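PDB 4HOJ: RegF protein from Neisseria gonorrhoeae, which binds glutathione and calcium ions and, as a stringent starvation protein A homologue with a glutathione transferase fold, probably acts as a stress-response regulator. Local coordinates for residues 18-21 against 22-26; 40-43 against 44-48; 85-88 against 89-93; 94-97 against 98-101. All blocks are in the same frame, centred on the assembly; numbering follows the deposited sequence.

Contact 1 of 4, residues 18-21 against 22-26; sequences CRFV and LYEKG
Phe-20 and Glu-24, one helical turn apart, run side by side and point the same way. The carboxylate plane is turned 67° from the ring plane, and Glu-24 OE2 comes obliquely to Phe-20 CE1 at 3.3 Å. The aliphatic part joins in, with Glu-24 CG 3.8 Å from the same Phe-20 CE1. The glutamate reaches the ring because its chain bends at chi2 (-77°), folding the acid back along the helix. That acid is also bound by Arg-187 in a salt bridge, while the Phe-20 ring makes an edge-to-face contact with Phe-190.

Tyr-23 meets the preceding turn differently: the edge of its ring is turned to the backbone, CD2 lying 3.3 Å from Arg-19 O. Arg-19 O also accepts from Tyr-23 N at 3.0 Å. This is the C-terminal part of helix 13-25, the crossover helix of the beta-alpha-beta unit formed with strands 5-8 and 30-33 in the thioredoxin-like domain. Regular i to i+4 bonds carry it, from Leu-22 N to Cys-18 O through Lys-25 N to Val-21 O, and Gly-26 N still bonds to Leu-22 O before the chain leaves the helix with positive phi.

On another side of the helix Val-21 CG1 packs 4.2 Å from Lys-25 CG. Beyond CG the lysine turns away to reach Asp-73 and the carbonyls of Phe-76 and Pro-79, and the buried guanidinium of Arg-19 is bonded to Ser-8, Gly-9, Ala-193 and Glu-198.

Contact 2 of 4, residues 40-43 against 44-48; sequences PEDL and AVMNP
The carboxylate of Asp-42 meets Met-46 through one oxygen, OD1, which lies 4.1 Å from the methyl carbon CE of Met-46. The two side chains run side by side in the same direction. The other flat group, the side-chain amide of Asn-47, uses both its ends locally: OD1 accepts from Tyr-49 N and ND2 donates to Gln-51 O, bonds that tie Asn-47 to the loop carrying Gln-51, a glutathione-binding residue.

Leu-43 and Met-46 cross at about a right angle, with Leu-43 CD1 4.2 Å from Met-46 CE. A bend at chi3 (-65°) folds that methyl back over the preceding turn, and Met-46 CE also comes to 3.6 Å from Asp-42 O. Both side chains go on to pack against Val-54 of strand 54-57, which seats this short helix, 41-46, beside the sheet of the thioredoxin-like domain.

Two of the backbone bonds are weak, from Val-45 N to Asp-42 O and from Ala-44 N to Glu-41 O. Asp-42 O takes a sounder bond from Met-46 N at 3.1 Å. At the start of the helix a water bridges Pro-40 O and Ala-44 N, which stand 4.3 Å apart. Asn-47 N closes the last turn on Leu-43 O at 2.9 Å. The chemistry thus divides the helix: apolar side chains attach it to the sheet, a water serves the backbone of the first turn, and the Asn-47 side chain ties the helix to the loop that follows.

Contact 3 of 4, residues 85-88 against 89-93; sequences DPVM and RGRGR
An N-cap opens helix 86-102: Asp-85 stands just before the first turn, and Asp-85 O accepts from Arg-89 N at 2.9 Å. Its carboxylate turns to the N-H groups of the first turn. Asp-85 OD2 accepts from Met-88 N at 3.2 Å, the donor standing well above the carboxylate plane, and OD1 takes a weak bond from Val-87 N. A negative group here probably interacts favourably with the helix dipole.

One turn on, the guanidinium of Arg-91 is approached from two directions. Val-87 CG1 lies over one face, 3.5 Å from Arg-91 NH1, the two side chains running alongside and pointing the same way. At the edge, in the guanidinium plane, Met-88 CE comes to 3.3 Å from Arg-91 NH1. The methionine gets its methyl there by bending at chi2 (57°) and again at chi3, whereas the arginine stays extended from CG to NE.

In this glutathione transferase fold the first long helix after the thioredoxin-like domain faces the partner subunit, and these arginines do so here. Arg-91 forms a salt bridge with Asp-59 of the second subunit, while Arg-89 and Arg-93 both pair with Glu-74 of that subunit. Arg-89 lays CG and CD along its own helix start, CG 3.4 Å from Asp-85 O, before NH1 bonds to Pro-83 O. Pro-86 O accepts from Gly-90 N at 2.9 Å and also from a water, which in turn accepts a weak bond from Arg-93 NH1.

Contact 4 of 4, residues 94-97 against 98-101; sequences LVLY and RMEK
Glu-100 and Leu-96 are joined twice, by backbone and by water. Glu-100 N donates to Leu-96 O at 3.0 Å, and one water gives hydrogen bonds both to that carbonyl and to Glu-100 OE2, the latter at 2.6 Å. OE2 also forms a salt bridge with Arg-17, and the side chain touches the bound glutathione. A second water spans Tyr-97 and Lys-101: it lies in the plane of the tyrosine ring at its edge, 2.6 Å from Tyr-97 OH, and accepts from Lys-101 NZ at 2.7 Å.

These two long side chains lie alongside each other. The lysine, extended beyond CG, brings CD to 3.8 Å from Tyr-97 OH, approaching the ring obliquely. Its ammonium also makes a cation-pi contact with Tyr-49 of the second subunit. Arg-98, whose NE pairs with Glu-102, packs on Pro-48 of that subunit.

Met-99 supplies the apolar side. Its CG lies 4.2 Å from Val-95 CG1, and a bend at chi3 (-69°) carries the methyl back, so that Met-99 CE meets Leu-96 CD2 at 4.0 Å as the two chains cross. All three residues rest on Ile-152 of helix 151-161. The C-terminal half of helix 86-102 therefore works on several fronts: its apolar side joins the helical domain, Tyr-97 and Lys-101 reach the subunit interface, and the water and Arg-17 hold the Glu-100 carboxylate in place beside the glutathione.

How the contacts relate
Along the chain the contacts come in numerical order. Contacts 1 and 2 belong to the thioredoxin-like N-terminal domain, on helices 13-25 and 41-46, with centres about 23 Å apart and no touch between them. Contacts 3 and 4 follow each other directly on helix 86-102, their centres about 13 Å apart, and both reach the second subunit. The widest separation, about 33 Å between centres, is from contact 2 to contact 3. Contacts 1, 2 and 4 lie near the glutathione pocket, contact 4 supplying one of its residues, whereas contact 3 is away from the glutathione and calcium sites. Helix 86-102 thus links dimer interface and ligand pocket along a single element.

Contact 1 of 4, residues 18-21 against 22-26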
loop_
_atom_site.group_PDB
_atom_site.type_symbol
_atom_site.label_atom_id
_atom_site.label_comp_id
_atom_site.label_asym_id
_atom_site.label_seq_id
_atom_site.Cartn_x
_atom_site.Cartn_y
_atom_site.Cartn_z
ATOM N N CYS A 18 -9.336 5.702 -10.968
ATOM C CA CYS A 18 -10.150 4.506 -11.245
ATOM C C CYS A 18 -10.953 4.674 -12.527
ATOM O O CYS A 18 -11.055 3.737 -13.325
ATOM C CB CYS A 18 -11.079 4.234 -10.068
ATOM S SG CYS A 18 -10.213 3.962 -8.503
ATOM N N ARG A 19 -11.479 5.865 -12.806
ATOM C CA ARG A 19 -12.152 6.139 -14.069
ATOM C C ARG A 19 -11.202 5.927 -15.230
ATOM O O ARG A 19 -11.583 5.322 -16.238
ATOM C CB ARG A 19 -12.783 7.556 -14.039
ATOM C CG ARG A 19 -14.021 7.618 -13.135
ATOM C CD ARG A 19 -14.619 9.024 -13.176
ATOM N NE ARG A 19 -14.147 9.904 -12.105
ATOM C CZ ARG A 19 -13.360 10.979 -12.257
ATOM N NH1 ARG A 19 -13.195 11.837 -11.223
ATOM N NH2 ARG A 19 -12.799 11.249 -13.408
ATOM N N PHE A 20 -9.956 6.376 -15.069
ATOM C CA PHE A 20 -8.969 6.198 -16.131
ATOM C C PHE A 20 -8.753 4.692 -16.423
ATOM O O PHE A 20 -8.800 4.257 -17.578
ATOM C CB PHE A 20 -7.716 6.935 -15.684
ATOM C CG PHE A 20 -6.627 7.061 -16.733
ATOM C CD1 PHE A 20 -6.784 6.689 -18.059
ATOM C CD2 PHE A 20 -5.395 7.589 -16.313
ATOM C CE1 PHE A 20 -5.713 6.864 -18.973
ATOM C CE2 PHE A 20 -4.340 7.769 -17.187
ATOM C CZ PHE A 20 -4.483 7.385 -18.535
ATOM N N VAL A 21 -8.550 3.878 -15.372
ATOM C CA VAL A 21 -8.393 2.450 -15.583
ATOM C C VAL A 21 -9.608 1.855 -16.250
ATOM O O VAL A 21 -9.462 1.042 -17.168
ATOM C CB VAL A 21 -8.070 1.681 -14.259
ATOM C CG1 VAL A 21 -8.051 0.152 -14.517
ATOM C CG2 VAL A 21 -6.739 2.094 -13.694
ATOM N N LEU A 22 -10.806 2.207 -15.801
ATOM C CA LEU A 22 -12.012 1.600 -16.351
ATOM C C LEU A 22 -12.144 1.869 -17.823
ATOM O O LEU A 22 -12.461 0.961 -18.592
ATOM C CB LEU A 22 -13.246 2.036 -15.548
ATOM C CG LEU A 22 -13.320 1.386 -14.164
ATOM C CD1 LEU A 22 -14.273 2.191 -13.286
ATOM C CD2 LEU A 22 -13.766 -0.055 -14.281
ATOM N N TYR A 23 -11.864 3.100 -18.254
ATOM C CA TYR A 23 -11.919 3.387 -19.677
ATOM C C TYR A 23 -10.780 2.778 -20.474
ATOM O O TYR A 23 -10.983 2.413 -21.635
ATOM C CB TYR A 23 -12.045 4.892 -19.901
ATOM C CG TYR A 23 -13.454 5.413 -19.652
ATOM C CD1 TYR A 23 -14.451 5.136 -20.568
ATOM C CD2 TYR A 23 -13.779 6.139 -18.518
ATOM C CE1 TYR A 23 -15.726 5.597 -20.367
ATOM C CE2 TYR A 23 -15.071 6.612 -18.302
ATOM C CZ TYR A 23 -16.028 6.313 -19.241
ATOM O OH TYR A 23 -17.336 6.740 -19.113
ATOM N N GLU A 24 -9.618 2.567 -19.838
ATOM C CA GLU A 24 -8.549 1.860 -20.562
ATOM C C GLU A 24 -8.951 0.408 -20.815
ATOM O O GLU A 24 -8.595 -0.133 -21.846
ATOM C CB GLU A 24 -7.205 1.876 -19.759
ATOM C CG GLU A 24 -6.457 3.216 -19.747
ATOM C CD GLU A 24 -5.717 3.479 -21.048
ATOM O OE1 GLU A 24 -5.328 2.486 -21.730
ATOM O OE2 GLU A 24 -5.513 4.635 -21.413
ATOM N N LYS A 25 -9.651 -0.243 -19.879
ATOM C CA LYS A 25 -10.075 -1.635 -20.069
ATOM C C LYS A 25 -11.260 -1.762 -20.989
ATOM O O LYS A 25 -11.440 -2.808 -21.614
ATOM C CB LYS A 25 -10.395 -2.261 -18.706
ATOM C CG LYS A 25 -9.207 -2.324 -17.753
ATOM C CD LYS A 25 -8.148 -3.307 -18.268
ATOM C CE LYS A 25 -7.110 -3.571 -17.144
ATOM N NZ LYS A 25 -6.219 -4.753 -17.435
ATOM N N GLY A 26 -12.102 -0.734 -21.045
ATOM C CA GLY A 26 -13.173 -0.747 -22.026
ATOM C C GLY A 26 -14.360 -1.657 -21.752
ATOM O O GLY A 26 -15.154 -1.870 -22.661
#

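Contact 2 of 4, residues 40-43 against 44-48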
loop_
_atom_site.group_PDB
_atom_site.type_symbol
_atom_site.label_atom_id
_atom_site.label_comp_id
_atom_site.label_asym_id
_atom_site.label_seq_id
_atom_site.Cartn_x
_atom_site.Cartn_y
_atom_site.Cartn_z
ATOM N N PRO A 40 -23.878 10.120 0.917
ATOM C CA PRO A 40 -24.940 9.251 1.433
ATOM C C PRO A 40 -24.433 8.399 2.598
ATOM O O PRO A 40 -23.241 8.081 2.647
ATOM C CB PRO A 40 -25.276 8.349 0.245
ATOM C CG PRO A 40 -23.952 8.251 -0.513
ATOM C CD PRO A 40 -23.298 9.632 -0.347
ATOM N N GLU A 41 -25.342 8.033 3.505
ATOM C CA GLU A 41 -24.946 7.205 4.641
ATOM C C GLU A 41 -24.343 5.867 4.220
ATOM O O GLU A 41 -23.495 5.318 4.922
ATOM C CB GLU A 41 -26.123 7.007 5.594
ATOM C CG GLU A 41 -26.426 8.251 6.368
ATOM C CD GLU A 41 -27.662 8.094 7.233
ATOM O OE1 GLU A 41 -28.279 6.995 7.283
ATOM O OE2 GLU A 41 -28.052 9.084 7.871
ATOM N N ASP A 42 -24.725 5.357 3.059
ATOM C CA ASP A 42 -24.202 4.058 2.687
ATOM C C ASP A 42 -22.735 4.118 2.311
ATOM O O ASP A 42 -22.064 3.080 2.312
ATOM C CB ASP A 42 -25.048 3.324 1.651
ATOM C CG ASP A 42 -24.924 3.864 0.296
ATOM O OD1 ASP A 42 -25.182 3.079 -0.655
ATOM O OD2 ASP A 42 -24.564 5.053 0.158
ATOM N N LEU A 43 -22.185 5.295 1.976
ATOM C CA LEU A 43 -20.753 5.434 1.759
ATOM C C LEU A 43 -19.940 4.939 2.966
ATOM O O LEU A 43 -18.940 4.220 2.783
ATOM C CB LEU A 43 -20.351 6.862 1.378
ATOM C CG LEU A 43 -18.923 6.963 0.854
ATOM C CD1 LEU A 43 -18.674 6.235 -0.514
ATOM C CD2 LEU A 43 -18.457 8.415 0.706
ATOM N N ALA A 44 -20.338 5.299 4.174
ATOM C CA ALA A 44 -19.590 4.843 5.340
ATOM C C ALA A 44 -19.795 3.352 5.642
ATOM O O ALA A 44 -18.966 2.753 6.315
ATOM C CB ALA A 44 -19.927 5.698 6.537
ATOM N N VAL A 45 -20.874 2.745 5.162
ATOM C CA VAL A 45 -21.056 1.309 5.342
ATOM C C VAL A 45 -20.094 0.576 4.400
ATOM O O VAL A 45 -19.494 -0.446 4.772
ATOM C CB VAL A 45 -22.505 0.930 5.026
ATOM C CG1 VAL A 45 -22.701 -0.592 5.139
ATOM C CG2 VAL A 45 -23.456 1.625 6.013
ATOM N N MET A 46 -19.922 1.088 3.186
ATOM C CA MET A 46 -19.019 0.478 2.198
ATOM C C MET A 46 -17.556 0.730 2.543
ATOM O O MET A 46 -16.675 -0.077 2.228
ATOM C CB MET A 46 -19.306 1.045 0.786
ATOM C CG MET A 46 -20.612 0.537 0.169
ATOM S SD MET A 46 -20.906 1.120 -1.484
ATOM C CE MET A 46 -21.096 2.871 -1.177
ATOM N N ASN A 47 -17.256 1.874 3.120
ATOM C CA ASN A 47 -15.892 2.305 3.305
ATOM C C ASN A 47 -15.824 2.931 4.695
ATOM O O ASN A 47 -16.363 4.004 4.911
ATOM C CB ASN A 47 -15.515 3.351 2.233
ATOM C CG ASN A 47 -14.088 3.873 2.409
ATOM O OD1 ASN A 47 -13.378 3.480 3.369
ATOM N ND2 ASN A 47 -13.657 4.758 1.544
ATOM N N PRO A 48 -15.116 2.314 5.650
ATOM C CA PRO A 48 -15.111 2.926 6.991
ATOM C C PRO A 48 -14.429 4.281 7.047
ATOM O O PRO A 48 -14.687 5.058 7.980
ATOM C CB PRO A 48 -14.331 1.907 7.848
ATOM C CG PRO A 48 -13.468 1.249 6.904
ATOM C CD PRO A 48 -14.278 1.099 5.604
HETATM O O HOH W 1 -21.523 8.144 4.731
#

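Contact 3 of 4, residues 85-88 against 89-93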
loop_
_atom_site.group_PDB
_atom_site.type_symbol
_atom_site.label_atom_id
_atom_site.label_comp_id
_atom_site.label_asym_id
_atom_site.label_seq_id
_atom_site.Cartn_x
_atom_site.Cartn_y
_atom_site.Cartn_z
ATOM N N ASP A 85 6.983 -9.028 -15.654
ATOM C CA ASP A 85 8.211 -9.446 -14.997
ATOM C C ASP A 85 8.109 -9.132 -13.492
ATOM O O ASP A 85 7.893 -7.976 -13.140
ATOM C CB ASP A 85 9.367 -8.682 -15.618
ATOM C CG ASP A 85 10.653 -8.856 -14.856
ATOM O OD1 ASP A 85 10.932 -9.979 -14.379
ATOM O OD2 ASP A 85 11.383 -7.855 -14.747
ATOM N N PRO A 86 8.261 -10.144 -12.618
ATOM C CA PRO A 86 8.162 -9.824 -11.180
ATOM C C PRO A 86 9.088 -8.698 -10.741
ATOM O O PRO A 86 8.741 -7.917 -9.828
ATOM C CB PRO A 86 8.546 -11.134 -10.497
ATOM C CG PRO A 86 8.193 -12.182 -11.521
ATOM C CD PRO A 86 8.441 -11.589 -12.857
ATOM N N VAL A 87 10.223 -8.533 -11.397
ATOM C CA VAL A 87 11.149 -7.457 -11.036
ATOM C C VAL A 87 10.558 -6.082 -11.331
ATOM O O VAL A 87 10.533 -5.193 -10.464
ATOM C CB VAL A 87 12.532 -7.655 -11.741
ATOM C CG1 VAL A 87 13.402 -6.431 -11.541
ATOM C CG2 VAL A 87 13.211 -8.904 -11.215
ATOM N N MET A 88 10.067 -5.886 -12.550
ATOM C CA MET A 88 9.456 -4.628 -12.884
ATOM C C MET A 88 8.180 -4.377 -12.093
ATOM O O MET A 88 7.889 -3.217 -11.746
ATOM C CB MET A 88 9.229 -4.479 -14.392
ATOM C CG MET A 88 8.977 -2.991 -14.818
ATOM S SD MET A 88 10.268 -1.756 -14.383
ATOM C CE MET A 88 11.747 -2.777 -14.444
ATOM N N ARG A 89 7.446 -5.441 -11.761
ATOM C CA ARG A 89 6.233 -5.265 -10.966
ATOM C C ARG A 89 6.594 -4.828 -9.590
ATOM O O ARG A 89 5.912 -3.979 -9.031
ATOM C CB ARG A 89 5.432 -6.559 -10.892
ATOM C CG ARG A 89 4.821 -6.887 -12.269
ATOM C CD ARG A 89 4.524 -8.375 -12.438
ATOM N NE ARG A 89 3.479 -8.807 -11.534
ATOM C CZ ARG A 89 2.179 -8.564 -11.690
ATOM N NH1 ARG A 89 1.762 -7.934 -12.783
ATOM N NH2 ARG A 89 1.285 -8.964 -10.771
ATOM N N GLY A 90 7.655 -5.380 -9.013
ATOM C CA GLY A 90 8.057 -4.955 -7.674
ATOM C C GLY A 90 8.552 -3.549 -7.659
ATOM O O GLY A 90 8.159 -2.756 -6.781
ATOM N N ARG A 91 9.388 -3.189 -8.635
ATOM C CA ARG A 91 9.849 -1.820 -8.730
ATOM C C ARG A 91 8.641 -0.884 -8.861
ATOM O O ARG A 91 8.613 0.183 -8.242
ATOM C CB ARG A 91 10.767 -1.605 -9.950
ATOM C CG ARG A 91 12.136 -2.126 -9.735
ATOM C CD ARG A 91 13.122 -1.594 -10.810
ATOM N NE ARG A 91 14.460 -2.120 -10.579
ATOM C CZ ARG A 91 15.082 -2.924 -11.424
ATOM N NH1 ARG A 91 14.474 -3.255 -12.560
ATOM N NH2 ARG A 91 16.304 -3.369 -11.152
ATOM N N GLY A 92 7.656 -1.234 -9.699
ATOM C CA GLY A 92 6.493 -0.381 -9.886
ATOM C C GLY A 92 5.655 -0.262 -8.653
ATOM O O GLY A 92 5.204 0.823 -8.331
ATOM N N ARG A 93 5.448 -1.367 -7.936
ATOM C CA ARG A 93 4.679 -1.265 -6.688
ATOM C C ARG A 93 5.380 -0.367 -5.710
ATOM O O ARG A 93 4.734 0.359 -4.945
ATOM C CB ARG A 93 4.482 -2.641 -6.080
ATOM C CG ARG A 93 3.470 -3.402 -6.827
ATOM C CD ARG A 93 3.230 -4.615 -5.970
ATOM N NE ARG A 93 2.505 -5.622 -6.679
ATOM C CZ ARG A 93 3.006 -6.770 -7.119
ATOM N NH1 ARG A 93 4.301 -7.138 -6.925
ATOM N NH2 ARG A 93 2.160 -7.521 -7.799
HETATM O O HOH W 2 6.734 -8.723 -8.002
#

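Contact 4 of 4, residues 94-97 against 98-101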
loop_
_atom_site.group_PDB
_atom_site.type_symbol
_atom_site.label_atom_id
_atom_site.label_comp_id
_atom_site.label_asym_id
_atom_site.label_seq_id
_atom_site.Cartn_x
_atom_site.Cartn_y
_atom_site.Cartn_z
ATOM N N LEU A 94 6.710 -0.373 -5.678
ATOM C CA LEU A 94 7.417 0.520 -4.765
ATOM C C LEU A 94 7.305 1.961 -5.199
ATOM O O LEU A 94 7.152 2.828 -4.325
ATOM C CB LEU A 94 8.888 0.035 -4.632
ATOM C CG LEU A 94 9.688 0.820 -3.589
ATOM C CD1 LEU A 94 9.058 0.719 -2.163
ATOM C CD2 LEU A 94 11.153 0.314 -3.601
ATOM N N VAL A 95 7.364 2.216 -6.514
ATOM C CA VAL A 95 7.126 3.575 -7.007
ATOM C C VAL A 95 5.716 4.060 -6.598
ATOM O O VAL A 95 5.562 5.166 -6.030
ATOM C CB VAL A 95 7.314 3.692 -8.516
ATOM C CG1 VAL A 95 6.791 5.062 -9.002
ATOM C CG2 VAL A 95 8.766 3.548 -8.838
ATOM N N LEU A 96 4.714 3.204 -6.696
ATOM C CA LEU A 96 3.344 3.565 -6.272
ATOM C C LEU A 96 3.323 3.911 -4.813
ATOM O O LEU A 96 2.692 4.876 -4.372
ATOM C CB LEU A 96 2.344 2.440 -6.553
ATOM C CG LEU A 96 1.842 2.115 -7.939
ATOM C CD1 LEU A 96 1.000 0.832 -8.008
ATOM C CD2 LEU A 96 0.924 3.273 -8.397
ATOM N N TYR A 97 3.968 3.089 -3.963
ATOM C CA TYR A 97 3.977 3.322 -2.533
ATOM C C TYR A 97 4.659 4.659 -2.249
ATOM O O TYR A 97 4.144 5.467 -1.445
ATOM C CB TYR A 97 4.734 2.143 -1.835
ATOM C CG TYR A 97 4.894 2.411 -0.341
ATOM C CD1 TYR A 97 3.873 2.125 0.563
ATOM C CD2 TYR A 97 6.041 2.939 0.154
ATOM C CE1 TYR A 97 3.989 2.414 1.937
ATOM C CE2 TYR A 97 6.186 3.208 1.536
ATOM C CZ TYR A 97 5.140 2.986 2.406
ATOM O OH TYR A 97 5.226 3.287 3.736
ATOM N N ARG A 98 5.820 4.916 -2.857
ATOM C CA ARG A 98 6.471 6.188 -2.596
ATOM C C ARG A 98 5.652 7.375 -3.095
ATOM O O ARG A 98 5.674 8.425 -2.442
ATOM C CB ARG A 98 7.862 6.195 -3.194
ATOM C CG ARG A 98 8.767 5.212 -2.389
ATOM C CD ARG A 98 10.243 5.414 -2.577
ATOM N NE ARG A 98 10.616 6.792 -2.328
ATOM C CZ ARG A 98 11.714 7.345 -2.812
ATOM N NH1 ARG A 98 12.589 6.580 -3.489
ATOM N NH2 ARG A 98 11.947 8.635 -2.574
ATOM N N MET A 99 4.955 7.267 -4.227
ATOM C CA MET A 99 4.066 8.369 -4.638
ATOM C C MET A 99 2.964 8.591 -3.627
ATOM O O MET A 99 2.608 9.731 -3.328
ATOM C CB MET A 99 3.466 8.117 -6.008
ATOM C CG MET A 99 4.495 8.085 -7.129
ATOM S SD MET A 99 3.723 8.325 -8.727
ATOM C CE MET A 99 2.822 6.781 -8.868
ATOM N N GLU A 100 2.405 7.542 -3.023
ATOM C CA GLU A 100 1.357 7.716 -2.044
ATOM C C GLU A 100 1.870 8.426 -0.860
ATOM O O GLU A 100 1.198 9.296 -0.283
ATOM C CB GLU A 100 0.654 6.400 -1.592
ATOM C CG GLU A 100 -0.453 5.756 -2.474
ATOM C CD GLU A 100 -1.445 6.683 -3.311
ATOM O OE1 GLU A 100 -2.698 6.705 -3.154
ATOM O OE2 GLU A 100 -0.901 7.298 -4.135
ATOM N N LYS A 101 3.090 8.082 -0.426
ATOM C CA LYS A 101 3.625 8.629 0.823
ATOM C C LYS A 101 4.263 10.027 0.673
ATOM O O LYS A 101 4.339 10.765 1.643
ATOM C CB LYS A 101 4.683 7.649 1.367
ATOM C CG LYS A 101 5.440 8.113 2.597
ATOM C CD LYS A 101 6.165 6.946 3.256
ATOM C CE LYS A 101 6.990 7.445 4.415
ATOM N NZ LYS A 101 7.591 6.366 5.243
HETATM O O HOH W 3 0.456 5.950 -5.942
HETATM O O HOH W 4 7.693 3.791 4.524
#